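PDB 3GF8: putative polysaccharide binding proteins (DUF1812) from Bacteroides thetaiotaomicron VPI-5482, which is of unknown biochemical function but, as an outer-membrane lipoprotein of the FimB/Mfa2 family, probably takes part in fimbrial assembly. Local coordinates for residues V152-Q157 / T223-T228; M200-K203 / T207-V210; R235-N240 / E275-V280. One frame throughout, in Å; residues are numbered along the deposited sequence. Where two conformers were deposited one is given.

Contact 1: V152-Q157 / T223-T228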
ATOM      1  N   VAL A 152       8.740  -2.091  -3.449  1.00 30.59           N
ATOM      2  CA  VAL A 152       9.212  -2.614  -4.737  1.00 31.68           C
ATOM      3  C   VAL A 152      10.730  -2.565  -4.770  1.00 32.92           C
ATOM      4  O   VAL A 152      11.325  -1.548  -4.412  1.00 36.39           O
ATOM      5  CB  VAL A 152       8.645  -1.864  -5.955  1.00 28.47           C
ATOM      6  CG1 VAL A 152       7.197  -1.534  -5.772  1.00 34.36           C
ATOM      7  CG2 VAL A 152       9.403  -0.627  -6.196  1.00 41.15           C
ATOM      8  N   ARG A 153      11.348  -3.683  -5.148  1.00 30.25           N
ATOM      9  CA  ARG A 153      12.778  -3.740  -5.372  1.00 27.62           C
ATOM     10  C   ARG A 153      13.010  -3.810  -6.869  1.00 27.79           C
ATOM     11  O   ARG A 153      12.584  -4.773  -7.522  1.00 25.39           O
ATOM     12  CB  ARG A 153      13.369  -4.958  -4.711  1.00 28.41           C
ATOM     13  CG  ARG A 153      14.843  -5.161  -5.092  1.00 31.12           C
ATOM     14  CD  ARG A 153      15.529  -6.153  -4.167  1.00 35.11           C
ATOM     15  NE  ARG A 153      15.355  -5.740  -2.787  1.00 37.91           N
ATOM     16  CZ  ARG A 153      15.945  -6.312  -1.756  1.00 47.75           C
ATOM     17  NH1 ARG A 153      16.792  -7.322  -1.934  1.00 53.72           N
ATOM     18  NH2 ARG A 153      15.703  -5.849  -0.540  1.00 41.07           N
ATOM     19  N   PHE A 154      13.649  -2.782  -7.425  1.00 26.03           N
ATOM     20  CA  PHE A 154      13.926  -2.751  -8.847  1.00 26.36           C
ATOM     21  C   PHE A 154      15.391  -3.042  -9.145  1.00 27.69           C
ATOM     22  O   PHE A 154      16.276  -2.503  -8.508  1.00 28.65           O
ATOM     23  CB  PHE A 154      13.573  -1.417  -9.460  1.00 26.36           C
ATOM     24  CG  PHE A 154      12.108  -1.108  -9.490  1.00 32.11           C
ATOM     25  CD1 PHE A 154      11.219  -1.950 -10.109  1.00 46.25           C
ATOM     26  CD2 PHE A 154      11.623   0.069  -8.968  1.00 40.92           C
ATOM     27  CE1 PHE A 154       9.877  -1.633 -10.184  1.00 48.56           C
ATOM     28  CE2 PHE A 154      10.268   0.389  -9.048  1.00 41.45           C
ATOM     29  CZ  PHE A 154       9.410  -0.459  -9.655  1.00 47.54           C
ATOM     30  N   GLY A 155      15.611  -3.918 -10.125  1.00 28.69           N
ATOM     31  CA  GLY A 155      16.913  -4.157 -10.720  1.00 26.91           C
ATOM     32  C   GLY A 155      16.875  -3.817 -12.201  1.00 29.46           C
ATOM     33  O   GLY A 155      15.855  -3.980 -12.882  1.00 30.78           O
ATOM     34  N   PHE A 156      17.984  -3.316 -12.718  1.00 30.44           N
ATOM     35  CA  PHE A 156      18.049  -2.957 -14.108  1.00 29.74           C
ATOM     36  C   PHE A 156      19.320  -3.560 -14.664  1.00 29.41           C
ATOM     37  O   PHE A 156      20.392  -3.230 -14.196  1.00 29.67           O
ATOM     38  CB  PHE A 156      18.046  -1.423 -14.263  1.00 32.13           C
ATOM     39  CG  PHE A 156      16.869  -0.764 -13.617  1.00 30.25           C
ATOM     40  CD1 PHE A 156      16.905  -0.430 -12.290  1.00 26.42           C
ATOM     41  CD2 PHE A 156      15.721  -0.505 -14.342  1.00 28.89           C
ATOM     42  CE1 PHE A 156      15.802   0.136 -11.685  1.00 33.23           C
ATOM     43  CE2 PHE A 156      14.617   0.059 -13.744  1.00 27.60           C
ATOM     44  CZ  PHE A 156      14.652   0.383 -12.428  1.00 31.06           C
ATOM     45  N   GLN A 157      19.186  -4.431 -15.668  1.00 31.57           N
ATOM     46  CA  GLN A 157      20.322  -5.057 -16.346  1.00 29.74           C
ATOM     47  C   GLN A 157      20.187  -5.086 -17.857  1.00 27.35           C
ATOM     48  O   GLN A 157      19.092  -5.052 -18.447  1.00 25.73           O
ATOM     49  CB  GLN A 157      20.460  -6.515 -15.936  1.00 32.85           C
ATOM     50  CG  GLN A 157      20.451  -6.798 -14.471  1.00 48.15           C
ATOM     51  CD  GLN A 157      20.256  -8.294 -14.181  1.00 54.77           C
ATOM     52  OE1 GLN A 157      20.286  -9.127 -15.094  1.00 52.85           O
ATOM     53  NE2 GLN A 157      20.057  -8.633 -12.901  1.00 57.95           N
ATOM     54  N   THR A 223       0.481   4.941 -12.905  1.00 28.73           N
ATOM     55  CA  THR A 223       1.658   5.153 -12.069  1.00 25.75           C
ATOM     56  C   THR A 223       2.929   4.865 -12.823  1.00 27.23           C
ATOM     57  O   THR A 223       3.098   3.807 -13.416  1.00 30.72           O
ATOM     58  CB  THR A 223       1.576   4.253 -10.833  1.00 27.45           C
ATOM     59  OG1 THR A 223       0.344   4.536 -10.159  1.00 23.63           O
ATOM     60  CG2 THR A 223       2.780   4.482  -9.902  1.00 20.03           C
ATOM     61  N   ARG A 224       3.829   5.822 -12.798  1.00 28.93           N
ATOM     62  CA  ARG A 224       5.013   5.783 -13.637  1.00 28.56           C
ATOM     63  C   ARG A 224       6.264   5.386 -12.906  1.00 27.41           C
ATOM     64  O   ARG A 224       6.467   5.851 -11.794  1.00 24.21           O
ATOM     65  CB  ARG A 224       5.277   7.187 -14.204  1.00 28.45           C
ATOM     66  CG  ARG A 224       4.250   7.633 -15.240  1.00 33.48           C
ATOM     67  CD  ARG A 224       4.852   8.664 -16.159  1.00 43.53           C
ATOM     68  NE  ARG A 224       4.896   9.957 -15.515  1.00 39.78           N
ATOM     69  CZ  ARG A 224       5.791  10.916 -15.738  1.00 38.75           C
ATOM     70  NH1 ARG A 224       6.799  10.755 -16.579  1.00 36.64           N
ATOM     71  NH2 ARG A 224       5.678  12.060 -15.071  1.00 39.31           N
ATOM     72  N   LEU A 225       7.135   4.600 -13.565  1.00 25.56           N
ATOM     73  CA  LEU A 225       8.514   4.424 -13.114  1.00 23.56           C
ATOM     74  C   LEU A 225       9.361   5.212 -14.099  1.00 23.93           C
ATOM     75  O   LEU A 225       9.308   4.964 -15.308  1.00 27.53           O
ATOM     76  CB  LEU A 225       8.936   2.952 -13.089  1.00 23.97           C
ATOM     77  CG  LEU A 225      10.432   2.658 -12.867  1.00 29.72           C
ATOM     78  CD1 LEU A 225      10.888   3.110 -11.452  1.00 26.07           C
ATOM     79  CD2 LEU A 225      10.770   1.172 -13.089  1.00 19.19           C
ATOM     80  N   VAL A 226      10.124   6.169 -13.586  1.00 23.80           N
ATOM     81  CA  VAL A 226      10.933   7.080 -14.398  1.00 25.63           C
ATOM     82  C   VAL A 226      12.377   7.091 -13.899  1.00 25.30           C
ATOM     83  O   VAL A 226      12.647   7.330 -12.719  1.00 26.52           O
ATOM     84  CB  VAL A 226      10.410   8.531 -14.333  1.00 27.69           C
ATOM     85  CG1 VAL A 226      11.243   9.457 -15.275  1.00 22.49           C
ATOM     86  CG2 VAL A 226       8.914   8.595 -14.656  1.00 25.43           C
ATOM     87  N   LEU A 227      13.296   6.820 -14.818  1.00 26.10           N
ATOM     88  CA  LEU A 227      14.721   6.917 -14.590  1.00 25.93           C
ATOM     89  C   LEU A 227      15.281   8.131 -15.331  1.00 27.14           C
ATOM     90  O   LEU A 227      14.959   8.365 -16.496  1.00 30.11           O
ATOM     91  CB  LEU A 227      15.427   5.643 -15.066  1.00 25.80           C
ATOM     92  CG  LEU A 227      15.476   4.477 -14.093  1.00 25.64           C
ATOM     93  CD1 LEU A 227      14.083   3.987 -13.624  1.00 21.99           C
ATOM     94  CD2 LEU A 227      16.247   3.361 -14.740  1.00 28.41           C
ATOM     95  N   THR A 228      16.151   8.878 -14.656  1.00 29.03           N
ATOM     96  CA  THR A 228      16.719  10.096 -15.195  1.00 31.55           C
ATOM     97  C   THR A 228      18.220  10.042 -15.047  1.00 33.07           C
ATOM     98  O   THR A 228      18.748   9.674 -14.004  1.00 31.26           O
ATOM     99  CB  THR A 228      16.163  11.346 -14.489  1.00 30.92           C
ATOM    100  OG1 THR A 228      14.734  11.338 -14.577  1.00 30.27           O
ATOM    101  CG2 THR A 228      16.700  12.645 -15.153  1.00 34.63           C
TER
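Phe154 packs on Leu225, and Phe156 on Leu225 and Leu227, in the core of a β-sandwich, a fold consistent with the membership of this family in the transthyretin clan. The two phenylalanines and two leucines come from strands 139-158 and 224-229, which lie in facing sheets. The short strand segments pass 11.5 Å apart at their axes, too far for backbone pairing, and their directions differ by 46°. The space between the strands is filled by apolar side chains reaching inward from the two sheets, and large residues suit it because a leucine methyl laid on a phenyl face spans the distance.

Leu225 is the shared piece. Its methyl CD2 sits over the centre of the Phe154 ring, 4.0 Å from the centroid and only 9° off the normal, a CH-pi contact, while CD1 reaches the rim of the same ring, 3.7 Å from Phe154 CE2. Val152 CB lies over the opposite face, near the rim, and so the Phe154 ring is sandwiched between two aliphatic groups. The branched end of Leu225 is carried inward because CG stands anti to the backbone N (chi1 170°), beside the carbonyl carbon.

Phe156 also meets the ring of Phe271, the two planes being almost parallel, and Leu227 touches Phe237 and Trp277, which extends the core beyond these strands. Leu227 CD2 lies over one face of Phe156, 4.0 Å from the ring centroid, and Leu227 CD1 comes 3.8 Å from Phe156 CZ. At the edge of that ring, close to its plane, Leu225 CD2 approaches Phe156 CZ to 4.0 Å.

Contact 2: M200-K203 / T207-V210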
HETATM    1  N   MSE A 200      19.701   1.739  -1.663  1.00 26.47           N
HETATM    2  CA  MSE A 200      20.298   1.447  -2.948  0.50 29.35           C
HETATM    3  C   MSE A 200      21.491   0.565  -2.646  1.00 32.38           C
HETATM    4  O   MSE A 200      22.137   0.734  -1.613  1.00 32.75           O
HETATM    5  CB  MSE A 200      20.726   2.746  -3.648  0.50 27.87           C
HETATM    6  CG  MSE A 200      19.558   3.664  -4.049  0.50 29.16           C
HETATM    7 SE   MSE A 200      20.066   5.511  -4.430  0.38 25.52          SE
HETATM    8  CE  MSE A 200      21.074   5.761  -2.757  0.50 19.87           C
ATOM      9  N   GLU A 201      21.768  -0.359  -3.532  1.00 38.44           N
ATOM     10  CA  GLU A 201      22.876  -1.253  -3.337  1.00 43.52           C
ATOM     11  C   GLU A 201      23.441  -1.618  -4.697  1.00 47.53           C
ATOM     12  O   GLU A 201      22.717  -2.117  -5.514  1.00 46.12           O
ATOM     13  CB  GLU A 201      22.361  -2.495  -2.640  1.00 43.07           C
ATOM     14  CG  GLU A 201      23.278  -3.670  -2.843  1.00 47.71           C
ATOM     15  CD  GLU A 201      23.334  -4.601  -1.671  1.00 54.49           C
ATOM     16  OE1 GLU A 201      22.620  -4.406  -0.648  1.00 50.80           O
ATOM     17  OE2 GLU A 201      24.136  -5.539  -1.789  1.00 64.41           O
ATOM     18  N   GLN A 202      24.722  -1.373  -4.949  1.00 55.16           N
ATOM     19  CA  GLN A 202      25.371  -1.915  -6.161  1.00 59.56           C
ATOM     20  C   GLN A 202      26.627  -2.778  -5.877  1.00 63.58           C
ATOM     21  O   GLN A 202      27.542  -2.811  -6.702  1.00 65.19           O
ATOM     22  CB  GLN A 202      25.674  -0.794  -7.174  1.00 59.95           C
ATOM     23  CG  GLN A 202      26.279  -1.314  -8.498  1.00 63.66           C
ATOM     24  CD  GLN A 202      25.859  -0.541  -9.732  1.00 66.13           C
ATOM     25  OE1 GLN A 202      25.649  -1.130 -10.801  1.00 76.96           O
ATOM     26  NE2 GLN A 202      25.742   0.772  -9.604  1.00 67.40           N
ATOM     27  N   LYS A 203      26.655  -3.504  -4.745  1.00 67.03           N
ATOM     28  CA  LYS A 203      27.784  -4.409  -4.402  1.00 69.20           C
ATOM     29  C   LYS A 203      28.260  -5.210  -5.647  1.00 73.43           C
ATOM     30  O   LYS A 203      29.330  -4.926  -6.212  1.00 74.69           O
ATOM     31  CB  LYS A 203      27.414  -5.343  -3.234  1.00 67.18           C
ATOM     32  N   THR A 207      24.090  -8.244  -8.510  1.00 70.70           N
ATOM     33  CA  THR A 207      23.309  -8.034  -7.265  1.00 67.75           C
ATOM     34  C   THR A 207      22.473  -6.704  -7.235  1.00 63.04           C
ATOM     35  O   THR A 207      21.346  -6.696  -6.742  1.00 63.00           O
ATOM     36  CB  THR A 207      24.237  -8.061  -6.006  1.00 67.23           C
ATOM     37  N   ALA A 208      23.026  -5.619  -7.794  1.00 55.92           N
ATOM     38  CA  ALA A 208      22.526  -4.234  -7.647  1.00 49.45           C
ATOM     39  C   ALA A 208      21.003  -4.017  -7.724  1.00 45.39           C
ATOM     40  O   ALA A 208      20.330  -4.551  -8.592  1.00 48.34           O
ATOM     41  CB  ALA A 208      23.206  -3.329  -8.673  1.00 47.31           C
ATOM     42  N   TYR A 209      20.474  -3.176  -6.847  1.00 38.21           N
ATOM     43  CA  TYR A 209      19.068  -2.841  -6.864  1.00 33.78           C
ATOM     44  C   TYR A 209      18.763  -1.529  -6.097  1.00 29.40           C
ATOM     45  O   TYR A 209      19.595  -1.056  -5.359  1.00 26.13           O
ATOM     46  CB  TYR A 209      18.294  -4.020  -6.281  1.00 30.63           C
ATOM     47  CG  TYR A 209      18.587  -4.329  -4.814  1.00 34.92           C
ATOM     48  CD1 TYR A 209      17.897  -3.679  -3.789  1.00 35.26           C
ATOM     49  CD2 TYR A 209      19.528  -5.287  -4.455  1.00 32.18           C
ATOM     50  CE1 TYR A 209      18.152  -3.962  -2.446  1.00 36.34           C
ATOM     51  CE2 TYR A 209      19.792  -5.578  -3.108  1.00 36.52           C
ATOM     52  CZ  TYR A 209      19.096  -4.915  -2.120  1.00 36.94           C
ATOM     53  OH  TYR A 209      19.330  -5.203  -0.816  1.00 40.95           O
ATOM     54  N   VAL A 210      17.569  -0.964  -6.280  1.00 28.22           N
ATOM     55  CA  VAL A 210      17.055   0.120  -5.422  1.00 24.90           C
ATOM     56  C   VAL A 210      15.784  -0.346  -4.755  1.00 25.01           C
ATOM     57  O   VAL A 210      14.962  -1.017  -5.389  1.00 24.06           O
ATOM     58  CB  VAL A 210      16.732   1.416  -6.229  1.00 25.34           C
ATOM     59  CG1 VAL A 210      17.997   2.041  -6.808  1.00 24.82           C
ATOM     60  CG2 VAL A 210      15.793   1.153  -7.328  1.00 21.65           C
TER
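The ring of Tyr209 carries Glu201 CB over one face, 4.2 Å from the centroid and 17° off the normal, a CH-pi contact displaced toward the rim. Arg153 covers the opposite face in a cation-pi contact, and the carbonyl oxygen of Thr207 lies at the edge in the ring plane. The Glu201 carboxylate is turned only 24° from the ring plane, with CD 3.9 Å from Tyr209 CE2. Its OE1 is hydrogen-bonded to the hydroxyl of Tyr199. Tyr209 reaches this place by setting CG between its backbone N and carbonyl carbon (chi1 64°), which brings the ring across beneath the methylenes of Glu201. A glutamate suits the site because its aliphatic stem can lie on an aromatic face while the acid extends past it.

Both residues belong to a β-hairpin formed by strands 199-201 and 209-214. Glu201 and Tyr209 are an antiparallel hydrogen-bonded pair: Glu201 N donates to Tyr209 O at 2.9 Å, and Tyr209 N to Glu201 O at 2.8 Å. Next along is a non-hydrogen-bonded pair, Met200 with Val210, whose CA atoms are 4.3 Å apart; Met200, built as selenomethionine, has its CG methylene 3.6 Å from Val210 CG1.

Toward the turn, Glu201 O also takes a CA-H...O contact from Ala208 CA at 3.0 Å. The small methyl of Ala208 fits against the chain of Gln202, Ala208 CB standing 3.7 Å from Gln202 CG. The amide end of Gln202 is gripped twice by a nearby loop, NE2 bonding to Asn168 OD1 and OE1 to the backbone N of Met167.

Contact 3: R235-N240 / E275-V280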
ATOM      1  N   ARG A 235      15.631  12.038 -19.176  1.00 33.86           N
ATOM      2  CA  ARG A 235      14.851  10.864 -18.826  1.00 34.09           C
ATOM      3  C   ARG A 235      15.116   9.754 -19.803  1.00 34.30           C
ATOM      4  O   ARG A 235      14.877   9.937 -20.986  1.00 40.19           O
ATOM      5  CB  ARG A 235      13.357  11.173 -18.833  1.00 34.15           C
ATOM      6  CG  ARG A 235      12.876  11.853 -17.572  1.00 41.85           C
ATOM      7  CD  ARG A 235      11.367  11.781 -17.423  1.00 50.02           C
ATOM      8  NE  ARG A 235      10.687  12.782 -18.227  1.00 54.50           N
ATOM      9  CZ  ARG A 235      10.060  12.550 -19.378  1.00 71.24           C
ATOM     10  NH1 ARG A 235       9.979  11.318 -19.899  1.00 67.97           N
ATOM     11  NH2 ARG A 235       9.496  13.576 -20.020  1.00 79.24           N
ATOM     12  N   VAL A 236      15.574   8.598 -19.319  1.00 31.37           N
ATOM     13  CA  VAL A 236      15.965   7.484 -20.192  1.00 29.26           C
ATOM     14  C   VAL A 236      14.984   6.331 -20.176  1.00 30.60           C
ATOM     15  O   VAL A 236      15.100   5.419 -20.987  1.00 31.73           O
ATOM     16  CB  VAL A 236      17.361   6.935 -19.816  1.00 29.08           C
ATOM     17  CG1 VAL A 236      18.433   8.017 -20.068  1.00 25.02           C
ATOM     18  CG2 VAL A 236      17.390   6.479 -18.368  1.00 28.83           C
ATOM     19  N   PHE A 237      14.036   6.351 -19.238  1.00 29.20           N
ATOM     20  CA  PHE A 237      13.079   5.258 -19.056  1.00 28.13           C
ATOM     21  C   PHE A 237      11.843   5.816 -18.360  1.00 29.01           C
ATOM     22  O   PHE A 237      11.931   6.492 -17.335  1.00 27.76           O
ATOM     23  CB  PHE A 237      13.701   4.147 -18.222  1.00 28.89           C
ATOM     24  CG  PHE A 237      13.008   2.790 -18.327  1.00 28.48           C
ATOM     25  CD1 PHE A 237      12.978   2.091 -19.521  1.00 32.34           C
ATOM     26  CD2 PHE A 237      12.481   2.176 -17.196  1.00 30.19           C
ATOM     27  CE1 PHE A 237      12.401   0.819 -19.591  1.00 25.86           C
ATOM     28  CE2 PHE A 237      11.902   0.895 -17.261  1.00 27.48           C
ATOM     29  CZ  PHE A 237      11.854   0.232 -18.451  1.00 32.31           C
ATOM     30  N   ASP A 238      10.680   5.526 -18.927  1.00 28.23           N
ATOM     31  CA  ASP A 238       9.457   6.113 -18.451  1.00 27.89           C
ATOM     32  C   ASP A 238       8.314   5.201 -18.807  1.00 28.58           C
ATOM     33  O   ASP A 238       7.778   5.314 -19.893  1.00 26.30           O
ATOM     34  CB  ASP A 238       9.261   7.507 -19.050  1.00 26.85           C
ATOM     35  CG  ASP A 238       8.129   8.272 -18.370  1.00 29.84           C
ATOM     36  OD1 ASP A 238       7.373   7.673 -17.573  1.00 34.93           O
ATOM     37  OD2 ASP A 238       7.984   9.479 -18.631  1.00 27.94           O
ATOM     38  N   ILE A 239       7.944   4.315 -17.875  1.00 27.81           N
ATOM     39  CA  ILE A 239       6.947   3.296 -18.157  1.00 26.52           C
ATOM     40  C   ILE A 239       5.772   3.366 -17.198  1.00 28.59           C
ATOM     41  O   ILE A 239       5.800   4.043 -16.144  1.00 29.76           O
ATOM     42  CB  ILE A 239       7.562   1.859 -18.271  1.00 28.42           C
ATOM     43  CG1 ILE A 239       8.281   1.401 -16.990  1.00 29.26           C
ATOM     44  CG2 ILE A 239       8.585   1.833 -19.397  1.00 26.21           C
ATOM     45  CD1 ILE A 239       7.416   0.720 -15.981  1.00 23.67           C
ATOM     46  N   ASN A 240       4.701   2.700 -17.603  1.00 29.06           N
ATOM     47  CA  ASN A 240       3.482   2.667 -16.825  1.00 27.62           C
ATOM     48  C   ASN A 240       3.564   1.381 -16.047  1.00 27.79           C
ATOM     49  O   ASN A 240       3.378   0.281 -16.575  1.00 26.98           O
ATOM     50  CB  ASN A 240       2.265   2.742 -17.749  1.00 28.55           C
ATOM     51  CG  ASN A 240       0.957   2.591 -17.014  1.00 30.06           C
ATOM     52  OD1 ASN A 240       0.912   2.129 -15.881  1.00 28.47           O
ATOM     53  ND2 ASN A 240      -0.127   2.969 -17.671  1.00 29.81           N
ATOM     54  N   GLU A 275      20.193  -1.870 -25.231  1.00 27.02           N
ATOM     55  CA  GLU A 275      21.055  -0.684 -25.302  1.00 31.86           C
ATOM     56  C   GLU A 275      20.308   0.621 -25.462  1.00 30.33           C
ATOM     57  O   GLU A 275      20.825   1.659 -25.121  1.00 33.29           O
ATOM     58  CB  GLU A 275      22.023  -0.805 -26.477  1.00 29.94           C
ATOM     59  CG  GLU A 275      22.992  -1.936 -26.328  1.00 40.33           C
ATOM     60  CD  GLU A 275      24.238  -1.758 -27.187  1.00 54.13           C
ATOM     61  OE1 GLU A 275      24.230  -0.886 -28.102  1.00 52.72           O
ATOM     62  OE2 GLU A 275      25.223  -2.493 -26.920  1.00 61.67           O
ATOM     63  N   SER A 276      19.099   0.577 -25.987  1.00 28.56           N
ATOM     64  CA  SER A 276      18.363   1.793 -26.210  1.00 29.33           C
ATOM     65  C   SER A 276      17.264   1.960 -25.163  1.00 27.51           C
ATOM     66  O   SER A 276      16.256   2.582 -25.437  1.00 23.42           O
ATOM     67  CB  SER A 276      17.805   1.804 -27.652  1.00 29.36           C
ATOM     68  OG  SER A 276      17.127   0.596 -27.951  1.00 39.79           O
ATOM     69  N   TRP A 277      17.476   1.422 -23.959  1.00 29.21           N
ATOM     70  CA  TRP A 277      16.524   1.567 -22.842  1.00 29.24           C
ATOM     71  C   TRP A 277      15.106   1.079 -23.100  1.00 28.70           C
ATOM     72  O   TRP A 277      14.164   1.635 -22.567  1.00 32.29           O
ATOM     73  CB  TRP A 277      16.492   3.013 -22.349  1.00 30.87           C
ATOM     74  CG  TRP A 277      17.712   3.312 -21.599  1.00 35.80           C
ATOM     75  CD1 TRP A 277      18.873   3.773 -22.098  1.00 34.14           C
ATOM     76  CD2 TRP A 277      17.927   3.081 -20.211  1.00 35.72           C
ATOM     77  NE1 TRP A 277      19.814   3.851 -21.105  1.00 36.37           N
ATOM     78  CE2 TRP A 277      19.251   3.448 -19.930  1.00 41.02           C
ATOM     79  CE3 TRP A 277      17.122   2.611 -19.175  1.00 38.08           C
ATOM     80  CZ2 TRP A 277      19.795   3.384 -18.650  1.00 39.81           C
ATOM     81  CZ3 TRP A 277      17.667   2.538 -17.899  1.00 43.16           C
ATOM     82  CH2 TRP A 277      18.983   2.927 -17.654  1.00 42.72           C
ATOM     83  N   LEU A 278      14.967   0.043 -23.918  1.00 28.04           N
ATOM     84  CA  LEU A 278      13.688  -0.633 -24.133  0.50 27.35           C
ATOM     85  C   LEU A 278      13.715  -1.893 -23.270  1.00 26.45           C
ATOM     86  O   LEU A 278      14.691  -2.647 -23.320  1.00 28.19           O
ATOM     87  CB  LEU A 278      13.549  -0.980 -25.623  0.50 27.01           C
ATOM     88  CG  LEU A 278      12.422  -1.828 -26.219  0.50 29.37           C
ATOM     89  CD1 LEU A 278      11.076  -1.081 -26.166  0.50 36.02           C
ATOM     90  CD2 LEU A 278      12.777  -2.254 -27.690  0.50 19.91           C
ATOM     91  N   ALA A 279      12.663  -2.109 -22.484  1.00 24.17           N
ATOM     92  CA  ALA A 279      12.511  -3.360 -21.719  1.00 24.89           C
ATOM     93  C   ALA A 279      12.190  -4.537 -22.654  1.00 24.86           C
ATOM     94  O   ALA A 279      11.174  -4.549 -23.372  1.00 26.56           O
ATOM     95  CB  ALA A 279      11.441  -3.219 -20.629  1.00 24.16           C
ATOM     96  N   VAL A 280      13.107  -5.501 -22.701  1.00 23.95           N
ATOM     97  CA  VAL A 280      12.902  -6.681 -23.506  1.00 24.24           C
ATOM     98  C   VAL A 280      12.032  -7.661 -22.741  1.00 26.69           C
ATOM     99  O   VAL A 280      11.056  -8.231 -23.286  1.00 26.90           O
ATOM    100  CB  VAL A 280      14.213  -7.305 -23.932  1.00 22.83           C
ATOM    101  CG1 VAL A 280      13.936  -8.582 -24.726  1.00 24.22           C
ATOM    102  CG2 VAL A 280      14.996  -6.276 -24.749  1.00 22.35           C
TER
HETATM  103  O   HOH W   1      13.426   4.356 -22.408  1.00 45.12           O
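Val236 and Trp277 make the chief apolar contact. Val236 CG2 stands squarely over the six-membered ring of the indole, 3.7 Å from its centroid and 2° off the normal, a CH-pi contact that suits a β-branched residue facing a broad ring. Phe237 CB packs 3.9 Å from Trp277 CE3, and the tip of the Phe237 ring, CZ, reaches Ala279 CB at 4.1 Å. With an alanine at Trp277, Val236 CG2 and Phe237 CB would probably be left without their apolar partner.

Backbone oxygens make the remaining contacts: Trp277 O lies in the Phe237 ring plane at its C-H edge, 3.3 Å from Phe237 CD1. A water donates to Trp277 O at 2.8 Å; its link to Val236 O is too short to be trusted.

Among charges, Asp238 OD2 forms a salt bridge with Arg235 NH1 at 3.0 Å, lying well out of the guanidinium plane, and a second with Arg224.

Val236 and Phe237 together oppose Leu227, a classic β bulge in outer strand 235-240. That strand leads to Asn240, whose OD1 caps Asp243 N at the start of helix 241-246; Trp277 lies in the loop before strand 279-284, which Ala279 begins and which neighbours strand 266-273.

How the contacts relate
The three contacts lie on the same side of the chain's centre. Contact 1 is about 9 Å from contact 3 and 13 Å from contact 2, centre to centre, whereas contacts 2 and 3 are about 19 Å apart and do not touch. Along the chain, contact 2 is nested inside the loop closed by contact 1, and contact 3 follows. Strand 139-158 pairs with strand 209-214 of the hairpin, through a probable hydrogen bond from Phe154 N to Val210 O, and strand 224-229 with strand 235-240. Contact 1 thus joins two facing sheets, contact 2 extends one, and contact 3 sets the border strand of the other against strand 279-284 of the first and the loop before it.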